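Local atomic coordinates of glycosyl transferase (Staphylococcus aureus, PDB entry 5U02), a protein that belongs to the TarS-type glycosyltransferases and comprises a helical linker domain followed by two C-terminal beta domains of the immunoglobulin-like E-set class. Residues 72-77 / 87-92; 85-88 / 94-97; 344-347 / 352-355. All coordinates share one frame; numbering follows the deposited sequence.

Contact 1 (72-77 / 87-92)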
ATOM      1  N   ARG A  72      43.122  16.530  -2.215  1.00 95.94           N
ATOM      2  CA  ARG A  72      43.228  15.079  -2.355  1.00 95.51           C
ATOM      3  C   ARG A  72      42.331  14.344  -1.372  1.00 96.80           C
ATOM      4  O   ARG A  72      41.706  13.337  -1.738  1.00 98.38           O
ATOM      5  CB  ARG A  72      44.687  14.649  -2.156  1.00 96.42           C
ATOM      6  CG  ARG A  72      44.875  13.201  -1.770  1.00 97.70           C
ATOM      7  CD  ARG A  72      46.340  12.926  -1.390  1.00102.72           C
ATOM      8  NE  ARG A  72      46.978  14.105  -0.826  1.00105.20           N
ATOM      9  CZ  ARG A  72      48.258  14.161  -0.470  1.00107.73           C
ATOM     10  NH1 ARG A  72      49.035  13.095  -0.617  1.00108.86           N
ATOM     11  NH2 ARG A  72      48.766  15.278   0.040  1.00108.63           N
ATOM     12  N   VAL A  73      42.225  14.850  -0.140  1.00 94.93           N
ATOM     13  CA  VAL A  73      41.667  14.060   0.952  1.00 89.24           C
ATOM     14  C   VAL A  73      40.145  13.969   0.912  1.00 86.58           C
ATOM     15  O   VAL A  73      39.569  13.065   1.533  1.00 84.47           O
ATOM     16  CB  VAL A  73      42.145  14.641   2.291  1.00 87.36           C
ATOM     17  CG1 VAL A  73      41.966  13.636   3.419  1.00 84.20           C
ATOM     18  CG2 VAL A  73      43.599  15.076   2.182  1.00 89.97           C
ATOM     19  N   ASP A  74      39.473  14.856   0.177  1.00 87.75           N
ATOM     20  CA  ASP A  74      38.015  14.847   0.096  1.00 87.20           C
ATOM     21  C   ASP A  74      37.448  13.571  -0.531  1.00 84.67           C
ATOM     22  O   ASP A  74      36.222  13.416  -0.577  1.00 81.73           O
ATOM     23  CB  ASP A  74      37.546  16.077  -0.687  1.00 89.75           C
ATOM     24  CG  ASP A  74      38.195  17.358  -0.194  1.00 91.23           C
ATOM     25  OD1 ASP A  74      39.344  17.289   0.295  1.00 91.55           O
ATOM     26  OD2 ASP A  74      37.563  18.431  -0.288  1.00 91.82           O
ATOM     27  N   ALA A  75      38.293  12.655  -1.004  1.00 84.71           N
ATOM     28  CA  ALA A  75      37.816  11.407  -1.590  1.00 83.75           C
ATOM     29  C   ALA A  75      37.721  10.273  -0.576  1.00 82.86           C
ATOM     30  O   ALA A  75      36.877   9.383  -0.734  1.00 83.15           O
ATOM     31  CB  ALA A  75      38.727  10.987  -2.748  1.00 84.45           C
ATOM     32  N   LEU A  76      38.562  10.286   0.460  1.00 82.49           N
ATOM     33  CA  LEU A  76      38.519   9.267   1.500  1.00 82.29           C
ATOM     34  C   LEU A  76      37.652   9.651   2.695  1.00 83.21           C
ATOM     35  O   LEU A  76      37.369   8.790   3.535  1.00 84.92           O
ATOM     36  CB  LEU A  76      39.933   8.948   1.996  1.00 82.07           C
ATOM     37  CG  LEU A  76      40.990   8.615   0.946  1.00 83.75           C
ATOM     38  CD1 LEU A  76      42.059   9.692   0.873  1.00 82.88           C
ATOM     39  CD2 LEU A  76      41.608   7.251   1.211  1.00 84.94           C
ATOM     40  N   VAL A  77      37.228  10.911   2.796  1.00 83.11           N
ATOM     41  CA  VAL A  77      36.366  11.320   3.899  1.00 79.82           C
ATOM     42  C   VAL A  77      34.929  10.896   3.611  1.00 78.28           C
ATOM     43  O   VAL A  77      34.566  10.563   2.480  1.00 80.57           O
ATOM     44  CB  VAL A  77      36.468  12.836   4.155  1.00 79.33           C
ATOM     45  CG1 VAL A  77      37.911  13.233   4.433  1.00 82.20           C
ATOM     46  CG2 VAL A  77      35.907  13.622   2.982  1.00 79.69           C
ATOM     47  N   TYR A  87      32.734  24.282   0.186  1.00 73.01           N
ATOM     48  CA  TYR A  87      32.291  25.623   0.553  1.00 74.96           C
ATOM     49  C   TYR A  87      33.057  26.192   1.740  1.00 77.28           C
ATOM     50  O   TYR A  87      32.973  27.401   1.984  1.00 78.46           O
ATOM     51  CB  TYR A  87      30.792  25.631   0.857  1.00 73.06           C
ATOM     52  CG  TYR A  87      29.931  25.252  -0.326  1.00 73.18           C
ATOM     53  CD1 TYR A  87      29.944  26.006  -1.491  1.00 75.51           C
ATOM     54  CD2 TYR A  87      29.097  24.146  -0.272  1.00 70.93           C
ATOM     55  CE1 TYR A  87      29.156  25.658  -2.574  1.00 75.42           C
ATOM     56  CE2 TYR A  87      28.310  23.792  -1.343  1.00 69.18           C
ATOM     57  CZ  TYR A  87      28.342  24.551  -2.489  1.00 71.16           C
ATOM     58  OH  TYR A  87      27.552  24.189  -3.549  1.00 70.49           O
ATOM     59  N   ALA A  88      33.790  25.361   2.485  1.00 77.56           N
ATOM     60  CA  ALA A  88      34.663  25.886   3.530  1.00 77.42           C
ATOM     61  C   ALA A  88      35.843  26.633   2.923  1.00 82.21           C
ATOM     62  O   ALA A  88      36.074  27.805   3.239  1.00 87.20           O
ATOM     63  CB  ALA A  88      35.151  24.757   4.435  1.00 73.89           C
ATOM     64  N   ARG A  89      36.601  25.968   2.044  1.00 83.28           N
ATOM     65  CA  ARG A  89      37.703  26.636   1.358  1.00 84.25           C
ATOM     66  C   ARG A  89      37.214  27.869   0.611  1.00 83.50           C
ATOM     67  O   ARG A  89      37.912  28.888   0.555  1.00 80.54           O
ATOM     68  CB  ARG A  89      38.392  25.675   0.391  1.00 83.34           C
ATOM     69  CG  ARG A  89      39.062  24.482   1.043  1.00 82.06           C
ATOM     70  CD  ARG A  89      39.809  23.655   0.009  1.00 84.78           C
ATOM     71  NE  ARG A  89      40.276  22.387   0.556  1.00 86.32           N
ATOM     72  CZ  ARG A  89      39.552  21.273   0.576  1.00 85.91           C
ATOM     73  NH1 ARG A  89      40.053  20.160   1.096  1.00 86.59           N
ATOM     74  NH2 ARG A  89      38.322  21.272   0.080  1.00 83.60           N
ATOM     75  N   ALA A  90      36.017  27.796   0.037  1.00 80.67           N
ATOM     76  CA  ALA A  90      35.433  28.926  -0.670  1.00 82.90           C
ATOM     77  C   ALA A  90      34.809  29.951   0.268  1.00 84.90           C
ATOM     78  O   ALA A  90      34.348  30.993  -0.210  1.00 88.23           O
ATOM     79  CB  ALA A  90      34.384  28.435  -1.670  1.00 78.74           C
ATOM     80  N   LYS A  91      34.797  29.681   1.572  1.00 82.82           N
ATOM     81  CA  LYS A  91      34.201  30.555   2.585  1.00 84.18           C
ATOM     82  C   LYS A  91      32.846  31.083   2.121  1.00 85.03           C
ATOM     83  O   LYS A  91      32.561  32.281   2.125  1.00 87.79           O
ATOM     84  CB  LYS A  91      35.154  31.685   2.960  1.00 87.50           C
ATOM     85  CG  LYS A  91      36.593  31.221   3.085  1.00 88.93           C
ATOM     86  CD  LYS A  91      37.476  32.290   3.694  1.00 92.36           C
ATOM     87  CE  LYS A  91      38.787  31.693   4.184  1.00 93.02           C
ATOM     88  NZ  LYS A  91      39.313  32.388   5.391  1.00 94.49           N
ATOM     89  N   ASP A  92      32.009  30.134   1.723  1.00 83.53           N
ATOM     90  CA  ASP A  92      30.702  30.379   1.124  1.00 82.21           C
ATOM     91  C   ASP A  92      29.655  29.824   2.082  1.00 78.00           C
ATOM     92  O   ASP A  92      29.352  28.628   2.054  1.00 71.56           O
ATOM     93  CB  ASP A  92      30.631  29.708  -0.245  1.00 81.57           C
ATOM     94  CG  ASP A  92      29.382  30.062  -1.013  1.00 78.86           C
ATOM     95  OD1 ASP A  92      28.415  30.576  -0.411  1.00 76.16           O
ATOM     96  OD2 ASP A  92      29.372  29.812  -2.234  1.00 83.12           O
TER
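Asp74 and Arg89 are the residues that meet here, a carboxylate from the loop between helix 56-68 and helix 82-89 facing a guanidinium from the last turn of helix 82-89. Ahead of Asp74, Arg72 turns away from the helix and pairs with Asp27, while Val73 lies on Asp27 and Leu30 of helix 23-40. Val73 to Ala75 belong to a 3-10 turn that begins earlier in the chain and presents Asp74 to the helix end. With CG beside the backbone N (chi1 -49°), the Asp74 carboxylate is held out to meet Arg89, whose chain is extended from CG to NE. The guanidinium grips end-on: Arg89 NH1 donates to Asp74 OD1 at 3.1 Å and Arg89 NH2 to Asp74 OD2 at 3.0 Å, each oxygen using its syn lone pair. A weak third bond joins Arg89 NH1 to Asp74 OD2 at 3.3 Å. The two flat groups are 23° apart, so the fork is twisted from coplanarity. Arg89 NH1 also has a weak bond to the carbonyl of Val69. Beyond the pair, Leu76 and Val77 return to helix 23-40, touching Ala31 and Asn35. On the other segment the helix finishes in a Schellman motif, with Lys91 N bonded to Ala88 O at 2.8 Å and Asp92 N to Tyr87 O at 2.9 Å. Paired N-H···O bonds, one from each terminal nitrogen, limit the rotation of both groups, and the carboxylate probably stabilises the positive charge of Arg89. With only 79 Å² buried between the segments, the join rests on charge pairing rather than apolar packing.

Contact 2 (85-88 / 94-97)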
ATOM      1  N   LEU A  85      33.368  20.696   2.906  1.00 64.48           N
ATOM      2  CA  LEU A  85      34.784  20.999   2.717  1.00 68.38           C
ATOM      3  C   LEU A  85      34.983  21.971   1.565  1.00 67.57           C
ATOM      4  O   LEU A  85      35.829  22.870   1.639  1.00 68.92           O
ATOM      5  CB  LEU A  85      35.586  19.717   2.463  1.00 68.90           C
ATOM      6  CG  LEU A  85      35.660  18.656   3.559  1.00 65.15           C
ATOM      7  CD1 LEU A  85      36.359  17.399   3.045  1.00 64.16           C
ATOM      8  CD2 LEU A  85      36.381  19.219   4.766  1.00 65.84           C
ATOM      9  N   HIS A  86      34.203  21.814   0.494  1.00 67.84           N
ATOM     10  CA  HIS A  86      34.357  22.668  -0.679  1.00 70.95           C
ATOM     11  C   HIS A  86      33.931  24.101  -0.379  1.00 72.40           C
ATOM     12  O   HIS A  86      34.681  25.049  -0.640  1.00 74.13           O
ATOM     13  CB  HIS A  86      33.560  22.073  -1.844  1.00 72.58           C
ATOM     14  CG  HIS A  86      33.192  23.059  -2.908  1.00 76.53           C
ATOM     15  ND1 HIS A  86      32.081  23.870  -2.819  1.00 77.14           N
ATOM     16  CD2 HIS A  86      33.780  23.356  -4.090  1.00 79.40           C
ATOM     17  CE1 HIS A  86      32.004  24.628  -3.898  1.00 78.16           C
ATOM     18  NE2 HIS A  86      33.023  24.336  -4.685  1.00 80.19           N
ATOM     19  N   TYR A  87      32.734  24.282   0.186  1.00 73.01           N
ATOM     20  CA  TYR A  87      32.291  25.623   0.553  1.00 74.96           C
ATOM     21  C   TYR A  87      33.057  26.192   1.740  1.00 77.28           C
ATOM     22  O   TYR A  87      32.973  27.401   1.984  1.00 78.46           O
ATOM     23  CB  TYR A  87      30.792  25.631   0.857  1.00 73.06           C
ATOM     24  CG  TYR A  87      29.931  25.252  -0.326  1.00 73.18           C
ATOM     25  CD1 TYR A  87      29.944  26.006  -1.491  1.00 75.51           C
ATOM     26  CD2 TYR A  87      29.097  24.146  -0.272  1.00 70.93           C
ATOM     27  CE1 TYR A  87      29.156  25.658  -2.574  1.00 75.42           C
ATOM     28  CE2 TYR A  87      28.310  23.792  -1.343  1.00 69.18           C
ATOM     29  CZ  TYR A  87      28.342  24.551  -2.489  1.00 71.16           C
ATOM     30  OH  TYR A  87      27.552  24.189  -3.549  1.00 70.49           O
ATOM     31  N   ALA A  88      33.790  25.361   2.485  1.00 77.56           N
ATOM     32  CA  ALA A  88      34.663  25.886   3.530  1.00 77.42           C
ATOM     33  C   ALA A  88      35.843  26.633   2.923  1.00 82.21           C
ATOM     34  O   ALA A  88      36.074  27.805   3.239  1.00 87.20           O
ATOM     35  CB  ALA A  88      35.151  24.757   4.435  1.00 73.89           C
ATOM     36  N   ASP A  94      26.400  31.077   2.511  1.00 84.27           N
ATOM     37  CA  ASP A  94      25.064  30.947   1.935  1.00 84.22           C
ATOM     38  C   ASP A  94      24.848  29.533   1.418  1.00 79.90           C
ATOM     39  O   ASP A  94      23.768  28.956   1.587  1.00 79.87           O
ATOM     40  CB  ASP A  94      24.854  31.965   0.809  1.00 89.44           C
ATOM     41  CG  ASP A  94      23.526  31.766   0.079  1.00 92.96           C
ATOM     42  OD1 ASP A  94      23.489  30.997  -0.908  1.00 92.69           O
ATOM     43  OD2 ASP A  94      22.524  32.378   0.508  1.00 95.21           O
ATOM     44  N   ASN A  95      25.877  28.955   0.797  1.00 75.42           N
ATOM     45  CA  ASN A  95      25.814  27.579   0.325  1.00 70.66           C
ATOM     46  C   ASN A  95      26.153  26.580   1.422  1.00 65.53           C
ATOM     47  O   ASN A  95      25.610  25.471   1.424  1.00 64.44           O
ATOM     48  CB  ASN A  95      26.758  27.385  -0.863  1.00 72.74           C
ATOM     49  CG  ASN A  95      26.259  28.061  -2.125  1.00 76.21           C
ATOM     50  OD1 ASN A  95      26.919  28.938  -2.682  1.00 72.36           O
ATOM     51  ND2 ASN A  95      25.096  27.636  -2.595  1.00 69.14           N
ATOM     52  N   TYR A  96      27.052  26.937   2.343  1.00 66.78           N
ATOM     53  CA  TYR A  96      27.367  26.034   3.447  1.00 67.98           C
ATOM     54  C   TYR A  96      26.126  25.736   4.276  1.00 67.30           C
ATOM     55  O   TYR A  96      25.841  24.575   4.593  1.00 67.48           O
ATOM     56  CB  TYR A  96      28.466  26.627   4.331  1.00 69.81           C
ATOM     57  CG  TYR A  96      29.053  25.647   5.329  1.00 69.35           C
ATOM     58  CD1 TYR A  96      28.389  25.337   6.512  1.00 68.61           C
ATOM     59  CD2 TYR A  96      30.277  25.038   5.091  1.00 70.30           C
ATOM     60  CE1 TYR A  96      28.922  24.443   7.416  1.00 70.10           C
ATOM     61  CE2 TYR A  96      30.822  24.147   5.993  1.00 70.56           C
ATOM     62  CZ  TYR A  96      30.143  23.856   7.157  1.00 71.83           C
ATOM     63  OH  TYR A  96      30.687  22.965   8.057  1.00 71.76           O
ATOM     64  N   ARG A  97      25.381  26.776   4.655  1.00 67.32           N
ATOM     65  CA  ARG A  97      24.151  26.535   5.396  1.00 67.64           C
ATOM     66  C   ARG A  97      23.147  25.786   4.533  1.00 65.18           C
ATOM     67  O   ARG A  97      22.552  24.803   4.988  1.00 65.18           O
ATOM     68  CB  ARG A  97      23.564  27.849   5.908  1.00 72.49           C
ATOM     69  CG  ARG A  97      22.363  27.643   6.815  1.00 74.52           C
ATOM     70  CD  ARG A  97      21.840  28.951   7.397  1.00 78.27           C
ATOM     71  NE  ARG A  97      21.898  30.047   6.442  1.00 82.17           N
ATOM     72  CZ  ARG A  97      22.671  31.122   6.574  1.00 83.46           C
ATOM     73  NH1 ARG A  97      23.452  31.265   7.638  1.00 84.49           N
ATOM     74  NH2 ARG A  97      22.653  32.070   5.643  1.00 82.43           N
TER
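Two consecutive helices of the linker domain, 82-89 and 93-105, pack against each other on either side of the short connection between them, and the two segments of this helix-loop-helix corner meet chiefly through Tyr87, Asn95 and Tyr96. The backbones are nearest at Tyr87 and Tyr96, whose CA atoms are 5.7 Å apart. The main contact is a CH-pi interaction: Asn95 CB lies 3.5 Å from the centroid of the Tyr87 ring and only 14° off the ring normal, which places it over the middle of the face. The Asn95 amide follows the ring roughly in parallel, its plane 20° from that of the phenol. In both side chains CG is anti to the carbonyl carbon (chi1 -72° for Asn95), which directs each across the gap from its own helix. On the opposite face of the Tyr87 ring, His86 ND1 sits 3.3 Å above the plane, displaced toward the rim, so the ring is flanked on both faces; His86 itself meets Phe129 edge-to-face. Asn95 N is bonded to the N-cap side chain Asp92, which ties the first turn of helix 93-105. The Tyr96 ring heads elsewhere, into the apolar layer formed by Ile59 and Leu62 of helix 56-68 together with Phe38 and Phe46. All four touching residues are buried, and between the two segments the contacts are CH-pi and apolar. Tyr87 CB and Tyr96 CB approach to 4.3 Å, and the backbone Ala88 N comes to 4.4 Å from Tyr96 CD2, at the ring edge and near its plane.

Contact 3 (344-347 / 352-355)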
ATOM      1  N   VAL A 344     -23.479 -14.393  28.958  1.00 30.13           N
ATOM      2  CA  VAL A 344     -22.675 -15.368  28.238  1.00 32.38           C
ATOM      3  C   VAL A 344     -21.627 -14.687  27.363  1.00 31.83           C
ATOM      4  O   VAL A 344     -20.542 -15.240  27.152  1.00 29.93           O
ATOM      5  CB  VAL A 344     -23.602 -16.280  27.410  1.00 38.58           C
ATOM      6  CG1 VAL A 344     -22.857 -16.956  26.272  1.00 45.32           C
ATOM      7  CG2 VAL A 344     -24.254 -17.324  28.308  1.00 37.11           C
ATOM      8  N   LYS A 345     -21.904 -13.471  26.894  1.00 28.59           N
ATOM      9  CA  LYS A 345     -21.097 -12.845  25.861  1.00 32.13           C
ATOM     10  C   LYS A 345     -21.081 -11.337  26.068  1.00 34.66           C
ATOM     11  O   LYS A 345     -22.105 -10.739  26.413  1.00 30.88           O
ATOM     12  CB  LYS A 345     -21.649 -13.184  24.472  1.00 37.79           C
ATOM     13  CG  LYS A 345     -20.661 -13.029  23.336  1.00 46.74           C
ATOM     14  CD  LYS A 345     -21.226 -13.643  22.057  1.00 52.76           C
ATOM     15  CE  LYS A 345     -21.606 -15.104  22.271  1.00 55.84           C
ATOM     16  NZ  LYS A 345     -22.194 -15.723  21.046  1.00 59.44           N
ATOM     17  N   LEU A 346     -19.916 -10.731  25.845  1.00 32.13           N
ATOM     18  CA  LEU A 346     -19.749  -9.286  25.931  1.00 30.78           C
ATOM     19  C   LEU A 346     -19.141  -8.793  24.629  1.00 30.15           C
ATOM     20  O   LEU A 346     -18.127  -9.331  24.176  1.00 30.94           O
ATOM     21  CB  LEU A 346     -18.862  -8.892  27.117  1.00 28.53           C
ATOM     22  CG  LEU A 346     -18.779  -7.395  27.421  1.00 36.86           C
ATOM     23  CD1 LEU A 346     -18.855  -7.146  28.923  1.00 37.74           C
ATOM     24  CD2 LEU A 346     -17.509  -6.786  26.843  1.00 42.13           C
ATOM     25  N   ASN A 347     -19.756  -7.779  24.033  1.00 28.28           N
ATOM     26  CA  ASN A 347     -19.322  -7.253  22.745  1.00 30.79           C
ATOM     27  C   ASN A 347     -19.009  -5.769  22.851  1.00 29.34           C
ATOM     28  O   ASN A 347     -19.757  -5.011  23.470  1.00 27.30           O
ATOM     29  CB  ASN A 347     -20.387  -7.470  21.662  1.00 29.82           C
ATOM     30  CG  ASN A 347     -20.420  -8.898  21.152  1.00 40.16           C
ATOM     31  OD1 ASN A 347     -20.441  -9.848  21.932  1.00 46.64           O
ATOM     32  ND2 ASN A 347     -20.420  -9.055  19.833  1.00 45.18           N
ATOM     33  N   THR A 352     -15.876  -9.384  19.974  1.00 31.87           N
ATOM     34  CA  THR A 352     -16.750 -10.175  20.824  1.00 35.71           C
ATOM     35  C   THR A 352     -15.906 -11.006  21.777  1.00 35.54           C
ATOM     36  O   THR A 352     -14.827 -11.487  21.416  1.00 36.91           O
ATOM     37  CB  THR A 352     -17.677 -11.083  19.997  1.00 41.00           C
ATOM     38  OG1 THR A 352     -18.509 -11.853  20.876  1.00 43.91           O
ATOM     39  CG2 THR A 352     -16.867 -12.021  19.110  1.00 40.88           C
ATOM     40  N   TYR A 353     -16.389 -11.153  23.004  1.00 33.03           N
ATOM     41  CA  TYR A 353     -15.681 -11.896  24.038  1.00 33.41           C
ATOM     42  C   TYR A 353     -16.673 -12.861  24.664  1.00 38.96           C
ATOM     43  O   TYR A 353     -17.595 -12.441  25.371  1.00 38.51           O
ATOM     44  CB  TYR A 353     -15.071 -10.953  25.079  1.00 28.71           C
ATOM     45  CG  TYR A 353     -14.167  -9.930  24.438  1.00 29.92           C
ATOM     46  CD1 TYR A 353     -12.850 -10.245  24.116  1.00 33.46           C
ATOM     47  CD2 TYR A 353     -14.638  -8.668  24.110  1.00 26.09           C
ATOM     48  CE1 TYR A 353     -12.024  -9.321  23.503  1.00 32.72           C
ATOM     49  CE2 TYR A 353     -13.820  -7.736  23.501  1.00 30.61           C
ATOM     50  CZ  TYR A 353     -12.513  -8.068  23.198  1.00 32.31           C
ATOM     51  OH  TYR A 353     -11.696  -7.143  22.590  1.00 28.08           O
ATOM     52  N   SER A 354     -16.502 -14.146  24.377  1.00 40.16           N
ATOM     53  CA  SER A 354     -17.329 -15.167  24.993  1.00 41.98           C
ATOM     54  C   SER A 354     -16.872 -15.387  26.427  1.00 40.84           C
ATOM     55  O   SER A 354     -15.697 -15.671  26.675  1.00 42.18           O
ATOM     56  CB  SER A 354     -17.245 -16.472  24.203  1.00 46.73           C
ATOM     57  OG  SER A 354     -17.999 -17.492  24.835  1.00 51.80           O
ATOM     58  N   LEU A 355     -17.794 -15.238  27.370  1.00 40.26           N
ATOM     59  CA  LEU A 355     -17.519 -15.600  28.757  1.00 43.15           C
ATOM     60  C   LEU A 355     -17.829 -17.092  28.976  1.00 49.87           C
ATOM     61  O   LEU A 355     -18.080 -17.527  30.096  1.00 53.69           O
ATOM     62  CB  LEU A 355     -18.326 -14.721  29.718  1.00 41.91           C
ATOM     63  CG  LEU A 355     -18.306 -13.224  29.397  1.00 39.10           C
ATOM     64  CD1 LEU A 355     -19.113 -12.419  30.408  1.00 36.94           C
ATOM     65  CD2 LEU A 355     -16.883 -12.699  29.310  1.00 36.33           C
TER
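Strands 345-347 and 352-354 run antiparallel, their short axes 4.7 Å apart at closest approach and 165° between directions, with Leu346 and Tyr353 as the hydrogen-bonded pair. Leu346 N meets Tyr353 O at 2.9 Å almost straight (173°), and Tyr353 N returns to Leu346 O at 2.8 Å; Leu355 N also bonds to Val344 O at 2.8 Å. One face carries Lys345, Asn347, Thr352 and Ser354. Asn347 and Thr352 lie side by side there, while Lys345 crosses Thr352 at an angle, its CD 3.5 Å from OG1 of Thr352. This beta hairpin closes one side of the sheet of the last E-set domain: strand 352-354 is outermost within the chain, and strand 345-347 pairs with strand 304-310, where Val344 and Lys345 face Val309 as a classic beta bulge. The other face holds Leu346 and Tyr353, whose CD2 atoms lie 4.4 Å apart. Tyr353 CG is anti to the carbonyl carbon (chi1 -56°), which sets the ring edge beside Leu346 O. The ring runs on to Leu246 and His248 of strand 245-249, and its OH bonds to Asn148, while Asn347 packs against Met318 of a second subunit.

Contacts 1 and 2 share helix 82-89 and lie about 9 Å apart, centre to centre, in the linker domain, touching through Asp74 and Leu85; contact 3 is about 69 Å and 66 Å from them, between centres, across the centre of the chain. Position and chemistry differ together. Contact 1 is a surface join that relies on charge, whereas contact 2, although close by, has all its touching residues buried and relies on ring and carbon packing. Contact 3 is partly buried and depends on regular backbone bonding at a sheet margin, burying 373 Å² against 79 and 204 Å². Helix 82-89 thus offers a charged group, Arg89, to contact 1 and a ring, Tyr87, to contact 2.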